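Local coordinates for outer surface protein (Bacillus cereus ATCC 14579, PDB 1X7F) that is of unknown function but probably hydrolyses glycosides of N-acetylmuramic acid 6-phosphate released during cell-wall turnover, at residues L270-A280 with I360-L371. Residues are numbered along the deposited sequence; the frame is centred on the assembly and turned at random. Where two conformers were deposited one is given.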
ATOM      1  N   LEU A 270      -8.751   1.069   6.442  1.00 36.54           N
ATOM      2  CA  LEU A 270      -8.811   2.308   5.687  1.00 36.96           C
ATOM      3  C   LEU A 270      -9.001   3.533   6.580  1.00 36.67           C
ATOM      4  O   LEU A 270      -9.906   3.561   7.417  1.00 37.54           O
ATOM      5  CB  LEU A 270      -9.936   2.232   4.668  1.00 38.14           C
ATOM      6  CG  LEU A 270     -10.048   3.369   3.644  1.00 40.97           C
ATOM      7  CD1 LEU A 270      -8.782   3.489   2.780  1.00 40.87           C
ATOM      8  CD2 LEU A 270     -11.257   3.091   2.785  1.00 43.75           C
ATOM      9  N   GLN A 271      -8.130   4.528   6.400  1.00 35.08           N
ATOM     10  CA  GLN A 271      -8.179   5.784   7.147  1.00 33.92           C
ATOM     11  C   GLN A 271      -8.260   6.922   6.138  1.00 34.28           C
ATOM     12  O   GLN A 271      -7.363   7.092   5.312  1.00 34.96           O
ATOM     13  CB  GLN A 271      -6.945   5.975   8.032  1.00 33.60           C
ATOM     14  CG  GLN A 271      -6.624   4.839   8.992  1.00 31.42           C
ATOM     15  CD  GLN A 271      -5.302   5.049   9.710  1.00 32.39           C
ATOM     16  OE1 GLN A 271      -4.225   4.976   9.089  1.00 27.14           O
ATOM     17  NE2 GLN A 271      -5.370   5.300  11.023  1.00 29.90           N
ATOM     18  N   LEU A 272      -9.340   7.688   6.201  1.00 33.86           N
ATOM     19  CA  LEU A 272      -9.591   8.750   5.233  1.00 34.92           C
ATOM     20  C   LEU A 272      -9.274  10.071   5.893  1.00 35.77           C
ATOM     21  O   LEU A 272      -9.876  10.413   6.923  1.00 35.29           O
ATOM     22  CB  LEU A 272     -11.053   8.726   4.774  1.00 34.03           C
ATOM     23  CG  LEU A 272     -11.511   7.415   4.102  1.00 35.47           C
ATOM     24  CD1 LEU A 272     -13.039   7.400   3.944  1.00 34.51           C
ATOM     25  CD2 LEU A 272     -10.807   7.186   2.730  1.00 30.86           C
ATOM     26  N   LYS A 273      -8.316  10.801   5.317  1.00 36.36           N
ATOM     27  CA  LYS A 273      -7.981  12.138   5.808  1.00 36.52           C
ATOM     28  C   LYS A 273      -9.151  13.115   5.581  1.00 35.89           C
ATOM     29  O   LYS A 273      -9.617  13.306   4.444  1.00 35.68           O
ATOM     30  CB  LYS A 273      -6.693  12.643   5.162  1.00 37.04           C
ATOM     31  CG  LYS A 273      -6.277  14.012   5.650  1.00 39.45           C
ATOM     32  CD  LYS A 273      -4.783  14.205   5.604  1.00 45.56           C
ATOM     33  CE  LYS A 273      -4.410  15.550   6.215  1.00 49.58           C
ATOM     34  NZ  LYS A 273      -3.001  15.937   5.929  1.00 51.46           N
ATOM     35  N   VAL A 274      -9.623  13.705   6.676  1.00 35.03           N
ATOM     36  CA  VAL A 274     -10.730  14.669   6.667  1.00 34.75           C
ATOM     37  C   VAL A 274     -10.207  16.064   7.073  1.00 35.43           C
ATOM     38  O   VAL A 274      -9.340  16.195   7.953  1.00 35.30           O
ATOM     39  CB  VAL A 274     -11.909  14.212   7.603  1.00 34.65           C
ATOM     40  CG1 VAL A 274     -11.465  14.142   9.080  1.00 33.38           C
ATOM     41  CG2 VAL A 274     -13.142  15.129   7.474  1.00 36.25           C
ATOM     42  N   HIS A 275     -10.720  17.087   6.394  1.00 35.59           N
ATOM     43  CA  HIS A 275     -10.525  18.474   6.773  1.00 36.19           C
ATOM     44  C   HIS A 275     -11.884  19.042   7.177  1.00 35.16           C
ATOM     45  O   HIS A 275     -12.828  19.026   6.392  1.00 34.91           O
ATOM     46  CB  HIS A 275      -9.956  19.294   5.608  1.00 36.90           C
ATOM     47  CG  HIS A 275      -8.643  18.791   5.088  1.00 40.13           C
ATOM     48  ND1 HIS A 275      -7.431  19.193   5.608  1.00 43.18           N
ATOM     49  CD2 HIS A 275      -8.351  17.926   4.085  1.00 42.71           C
ATOM     50  CE1 HIS A 275      -6.449  18.591   4.956  1.00 42.41           C
ATOM     51  NE2 HIS A 275      -6.982  17.822   4.022  1.00 41.67           N
ATOM     52  N   PHE A 276     -11.974  19.546   8.399  1.00 34.90           N
ATOM     53  CA  PHE A 276     -13.202  20.145   8.891  1.00 35.62           C
ATOM     54  C   PHE A 276     -13.470  21.553   8.382  1.00 35.81           C
ATOM     55  O   PHE A 276     -12.540  22.327   8.177  1.00 35.54           O
ATOM     56  CB  PHE A 276     -13.211  20.123  10.422  1.00 35.41           C
ATOM     57  CG  PHE A 276     -13.309  18.750  10.983  1.00 35.99           C
ATOM     58  CD1 PHE A 276     -12.213  18.169  11.636  1.00 36.84           C
ATOM     59  CD2 PHE A 276     -14.479  18.008  10.823  1.00 32.16           C
ATOM     60  CE1 PHE A 276     -12.299  16.871  12.141  1.00 36.72           C
ATOM     61  CE2 PHE A 276     -14.571  16.720  11.319  1.00 33.50           C
ATOM     62  CZ  PHE A 276     -13.482  16.147  11.980  1.00 35.58           C
ATOM     63  N   VAL A 277     -14.750  21.882   8.185  1.00 36.41           N
ATOM     64  CA  VAL A 277     -15.140  23.280   7.955  1.00 36.92           C
ATOM     65  C   VAL A 277     -15.063  24.052   9.274  1.00 37.82           C
ATOM     66  O   VAL A 277     -15.165  23.449  10.351  1.00 38.64           O
ATOM     67  CB  VAL A 277     -16.563  23.424   7.324  1.00 36.80           C
ATOM     68  CG1 VAL A 277     -16.663  22.639   6.026  1.00 36.16           C
ATOM     69  CG2 VAL A 277     -17.685  23.023   8.321  1.00 35.04           C
ATOM     70  N   ASP A 278     -14.885  25.369   9.190  1.00 38.14           N
ATOM     71  CA  ASP A 278     -14.821  26.238  10.375  1.00 39.80           C
ATOM     72  C   ASP A 278     -16.020  26.091  11.321  1.00 39.59           C
ATOM     73  O   ASP A 278     -15.889  26.223  12.541  1.00 39.50           O
ATOM     74  CB  ASP A 278     -14.699  27.710   9.954  1.00 40.28           C
ATOM     75  CG  ASP A 278     -13.353  28.033   9.305  1.00 44.42           C
ATOM     76  OD1 ASP A 278     -12.386  27.245   9.457  1.00 47.13           O
ATOM     77  OD2 ASP A 278     -13.173  29.071   8.622  1.00 48.80           O
ATOM     78  N   GLU A 279     -17.179  25.805  10.744  1.00 39.75           N
ATOM     79  CA  GLU A 279     -18.434  25.752  11.479  1.00 40.51           C
ATOM     80  C   GLU A 279     -18.687  24.425  12.217  1.00 39.91           C
ATOM     81  O   GLU A 279     -19.650  24.332  12.987  1.00 40.72           O
ATOM     82  CB  GLU A 279     -19.602  26.060  10.529  1.00 41.36           C
ATOM     83  CG  GLU A 279     -19.528  27.442   9.860  1.00 44.83           C
ATOM     84  CD  GLU A 279     -18.431  27.551   8.793  1.00 47.17           C
ATOM     85  OE1 GLU A 279     -18.207  26.576   8.032  1.00 43.64           O
ATOM     86  OE2 GLU A 279     -17.786  28.624   8.719  1.00 49.42           O
ATOM     87  N   ALA A 280     -17.821  23.427  12.009  1.00 37.95           N
ATOM     88  CA  ALA A 280     -18.001  22.094  12.603  1.00 37.27           C
ATOM     89  C   ALA A 280     -17.999  22.154  14.128  1.00 36.28           C
ATOM     90  O   ALA A 280     -17.076  22.718  14.732  1.00 36.70           O
ATOM     91  CB  ALA A 280     -16.934  21.112  12.088  1.00 35.70           C
ATOM     92  N   ILE A 360     -22.981  20.354   6.610  1.00 36.22           N
ATOM     93  CA  ILE A 360     -21.657  19.909   6.119  1.00 36.35           C
ATOM     94  C   ILE A 360     -20.629  20.022   7.246  1.00 35.15           C
ATOM     95  O   ILE A 360     -20.545  21.050   7.913  1.00 35.06           O
ATOM     96  CB  ILE A 360     -21.150  20.661   4.830  1.00 36.34           C
ATOM     97  CG1 ILE A 360     -19.740  20.139   4.469  1.00 35.01           C
ATOM     98  CG2 ILE A 360     -21.153  22.202   5.031  1.00 35.15           C
ATOM     99  CD1 ILE A 360     -19.157  20.668   3.179  1.00 37.48           C
ATOM    100  N   VAL A 361     -19.846  18.965   7.438  1.00 34.90           N
ATOM    101  CA  VAL A 361     -18.929  18.866   8.581  1.00 33.77           C
ATOM    102  C   VAL A 361     -17.479  19.045   8.134  1.00 32.58           C
ATOM    103  O   VAL A 361     -16.692  19.711   8.803  1.00 32.25           O
ATOM    104  CB  VAL A 361     -19.154  17.526   9.345  1.00 34.13           C
ATOM    105  CG1 VAL A 361     -18.043  17.240  10.330  1.00 33.51           C
ATOM    106  CG2 VAL A 361     -20.490  17.570  10.090  1.00 35.43           C
ATOM    107  N   GLY A 362     -17.142  18.465   6.980  1.00 32.31           N
ATOM    108  CA  GLY A 362     -15.809  18.550   6.428  1.00 31.01           C
ATOM    109  C   GLY A 362     -15.723  17.924   5.057  1.00 33.01           C
ATOM    110  O   GLY A 362     -16.740  17.639   4.423  1.00 31.94           O
ATOM    111  N   THR A 363     -14.494  17.742   4.577  1.00 33.70           N
ATOM    112  CA  THR A 363     -14.265  17.117   3.283  1.00 34.53           C
ATOM    113  C   THR A 363     -13.093  16.155   3.395  1.00 34.88           C
ATOM    114  O   THR A 363     -12.107  16.443   4.075  1.00 35.09           O
ATOM    115  CB  THR A 363     -13.934  18.143   2.171  1.00 34.67           C
ATOM    116  OG1 THR A 363     -12.880  19.017   2.608  1.00 37.30           O
ATOM    117  CG2 THR A 363     -15.110  19.067   1.845  1.00 32.68           C
ATOM    118  N   ILE A 364     -13.216  15.012   2.729  1.00 34.22           N
ATOM    119  CA  ILE A 364     -12.093  14.105   2.560  1.00 33.54           C
ATOM    120  C   ILE A 364     -11.087  14.779   1.627  1.00 34.38           C
ATOM    121  O   ILE A 364     -11.473  15.398   0.639  1.00 34.70           O
ATOM    122  CB  ILE A 364     -12.571  12.745   1.966  1.00 32.79           C
ATOM    123  CG1 ILE A 364     -13.655  12.081   2.847  1.00 30.16           C
ATOM    124  CG2 ILE A 364     -11.357  11.812   1.634  1.00 32.67           C
ATOM    125  CD1 ILE A 364     -13.355  12.040   4.353  1.00 34.39           C
ATOM    126  N   ALA A 365      -9.805  14.660   1.957  1.00 35.14           N
ATOM    127  CA  ALA A 365      -8.727  15.222   1.160  1.00 35.77           C
ATOM    128  C   ALA A 365      -8.905  14.827  -0.307  1.00 36.13           C
ATOM    129  O   ALA A 365      -9.215  13.671  -0.610  1.00 35.16           O
ATOM    130  CB  ALA A 365      -7.355  14.759   1.703  1.00 34.96           C
ATOM    131  N   GLU A 366      -8.713  15.801  -1.195  1.00 36.86           N
ATOM    132  CA  GLU A 366      -8.993  15.656  -2.625  1.00 39.49           C
ATOM    133  C   GLU A 366      -8.207  14.505  -3.268  1.00 38.18           C
ATOM    134  O   GLU A 366      -8.746  13.787  -4.103  1.00 38.66           O
ATOM    135  CB  GLU A 366      -8.686  16.979  -3.354  1.00 39.18           C
ATOM    136  CG  GLU A 366      -9.289  17.100  -4.754  1.00 43.89           C
ATOM    137  CD  GLU A 366      -8.691  18.259  -5.567  1.00 46.18           C
ATOM    138  OE1 GLU A 366      -8.944  18.330  -6.800  1.00 52.47           O
ATOM    139  OE2 GLU A 366      -7.947  19.097  -4.984  1.00 54.49           O
ATOM    140  N   GLU A 367      -6.944  14.346  -2.882  0.50 37.79           N
ATOM    141  CA  GLU A 367      -6.101  13.276  -3.413  0.50 37.58           C
ATOM    142  C   GLU A 367      -6.594  11.882  -3.004  0.50 37.17           C
ATOM    143  O   GLU A 367      -6.242  10.889  -3.634  0.50 37.38           O
ATOM    144  CB  GLU A 367      -4.629  13.487  -3.022  0.50 37.19           C
ATOM    145  CG  GLU A 367      -4.340  13.425  -1.527  0.50 37.36           C
ATOM    146  CD  GLU A 367      -4.568  14.732  -0.791  0.50 36.54           C
ATOM    147  OE1 GLU A 367      -5.160  15.677  -1.360  0.50 35.40           O
ATOM    148  OE2 GLU A 367      -4.155  14.805   0.384  0.50 38.34           O
ATOM    149  N   GLU A 368      -7.425  11.825  -1.968  1.00 36.79           N
ATOM    150  CA  GLU A 368      -7.911  10.542  -1.414  1.00 36.17           C
ATOM    151  C   GLU A 368      -9.345  10.171  -1.801  1.00 35.76           C
ATOM    152  O   GLU A 368      -9.867   9.167  -1.326  1.00 36.15           O
ATOM    153  CB  GLU A 368      -7.782  10.513   0.122  1.00 35.91           C
ATOM    154  CG  GLU A 368      -6.343  10.470   0.651  1.00 34.68           C
ATOM    155  CD  GLU A 368      -6.254  10.174   2.142  1.00 35.68           C
ATOM    156  OE1 GLU A 368      -7.285   9.814   2.766  1.00 36.04           O
ATOM    157  OE2 GLU A 368      -5.144  10.304   2.715  1.00 40.04           O
ATOM    158  N   LEU A 369      -9.983  10.956  -2.665  1.00 35.38           N
ATOM    159  CA  LEU A 369     -11.386  10.701  -2.992  1.00 36.46           C
ATOM    160  C   LEU A 369     -11.574   9.342  -3.665  1.00 36.20           C
ATOM    161  O   LEU A 369     -12.584   8.681  -3.447  1.00 35.90           O
ATOM    162  CB  LEU A 369     -12.000  11.828  -3.862  1.00 36.72           C
ATOM    163  CG  LEU A 369     -12.118  13.240  -3.268  1.00 38.53           C
ATOM    164  CD1 LEU A 369     -12.843  14.161  -4.224  1.00 39.60           C
ATOM    165  CD2 LEU A 369     -12.802  13.259  -1.905  1.00 39.35           C
ATOM    166  N   PHE A 370     -10.613   8.930  -4.491  1.00 34.76           N
ATOM    167  CA  PHE A 370     -10.711   7.627  -5.150  1.00 34.20           C
ATOM    168  C   PHE A 370     -10.776   6.473  -4.112  1.00 34.36           C
ATOM    169  O   PHE A 370     -11.280   5.392  -4.404  1.00 35.39           O
ATOM    170  CB  PHE A 370      -9.540   7.436  -6.118  1.00 32.84           C
ATOM    171  CG  PHE A 370      -8.245   7.135  -5.436  1.00 32.06           C
ATOM    172  CD1 PHE A 370      -7.832   5.816  -5.261  1.00 28.91           C
ATOM    173  CD2 PHE A 370      -7.440   8.164  -4.945  1.00 28.87           C
ATOM    174  CE1 PHE A 370      -6.644   5.532  -4.617  1.00 31.00           C
ATOM    175  CE2 PHE A 370      -6.255   7.880  -4.305  1.00 29.48           C
ATOM    176  CZ  PHE A 370      -5.849   6.567  -4.138  1.00 30.35           C
ATOM    177  N   LEU A 371     -10.265   6.718  -2.910  1.00 33.56           N
ATOM    178  CA  LEU A 371     -10.248   5.715  -1.854  1.00 34.33           C
ATOM    179  C   LEU A 371     -11.647   5.343  -1.355  1.00 35.30           C
ATOM    180  O   LEU A 371     -11.850   4.237  -0.870  1.00 35.90           O
ATOM    181  CB  LEU A 371      -9.348   6.152  -0.697  1.00 33.11           C
ATOM    182  CG  LEU A 371      -7.835   6.032  -0.893  1.00 34.17           C
ATOM    183  CD1 LEU A 371      -7.107   6.522   0.353  1.00 32.75           C
ATOM    184  CD2 LEU A 371      -7.376   4.603  -1.278  1.00 33.90           C
TER
HETATM  185  O   HOH W   1     -13.503  20.963   4.366  1.00 31.32           O
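Glu368 of the 3-10 segment takes over from the backbone where strands 270-276 and 358-364 part, its OE1 accepting the backbone N-H of Lys273 at 2.9 Å from the N. The bond is nearly straight, 165° at the hydrogen. It arrives on the syn side of the carboxylate, but 35° out of its plane. The chain of Glu368 is extended beyond CG and carries the carboxylate from the 3-10 segment to the Lys273 backbone. Its other oxygen, OE2, forms a salt bridge with Lys236, which also bonds Gln271 O. Lys236, of helix 231-240, thus links both segments to that helix.

Before that point the pairing is regular. Ala365 N bonds Lys273 O. His275 N bonds Thr363 O and Thr363 N bonds His275 O, each at 2.8 Å. One water donates to His275 O and also lies 2.7 Å from Thr363 OG1. Strands 270-276 and 358-364 are neighbours in the mixed sheet of the MupG C-terminal domain. Strand 380-384 runs parallel along the other edge of 270-276.

At the far end, Val361 and Gly362 both face Val331 of the next strand, a classic beta bulge. Gly362 sits against Phe276, with their CA atoms 3.9 Å apart. Val361 O accepts the N-H of Val277, at 3.0 Å from the N, and also lies in plane at the edge of the Phe276 ring. The Phe276 and Val361 side chains run alongside one another, with Phe276 CE2 3.6 Å from Val361 CG1. Thr288 of helix 282-289 touches both.

On the same face as Phe276, CG1 of Ile364 lies beside its own backbone N (chi1 -57°), which carries CD1 over to Val274 CB and Leu272 CB. Further along, Leu272 CD2 lies 3.9 Å from Leu371 CB as the two side chains pass, heading opposite ways.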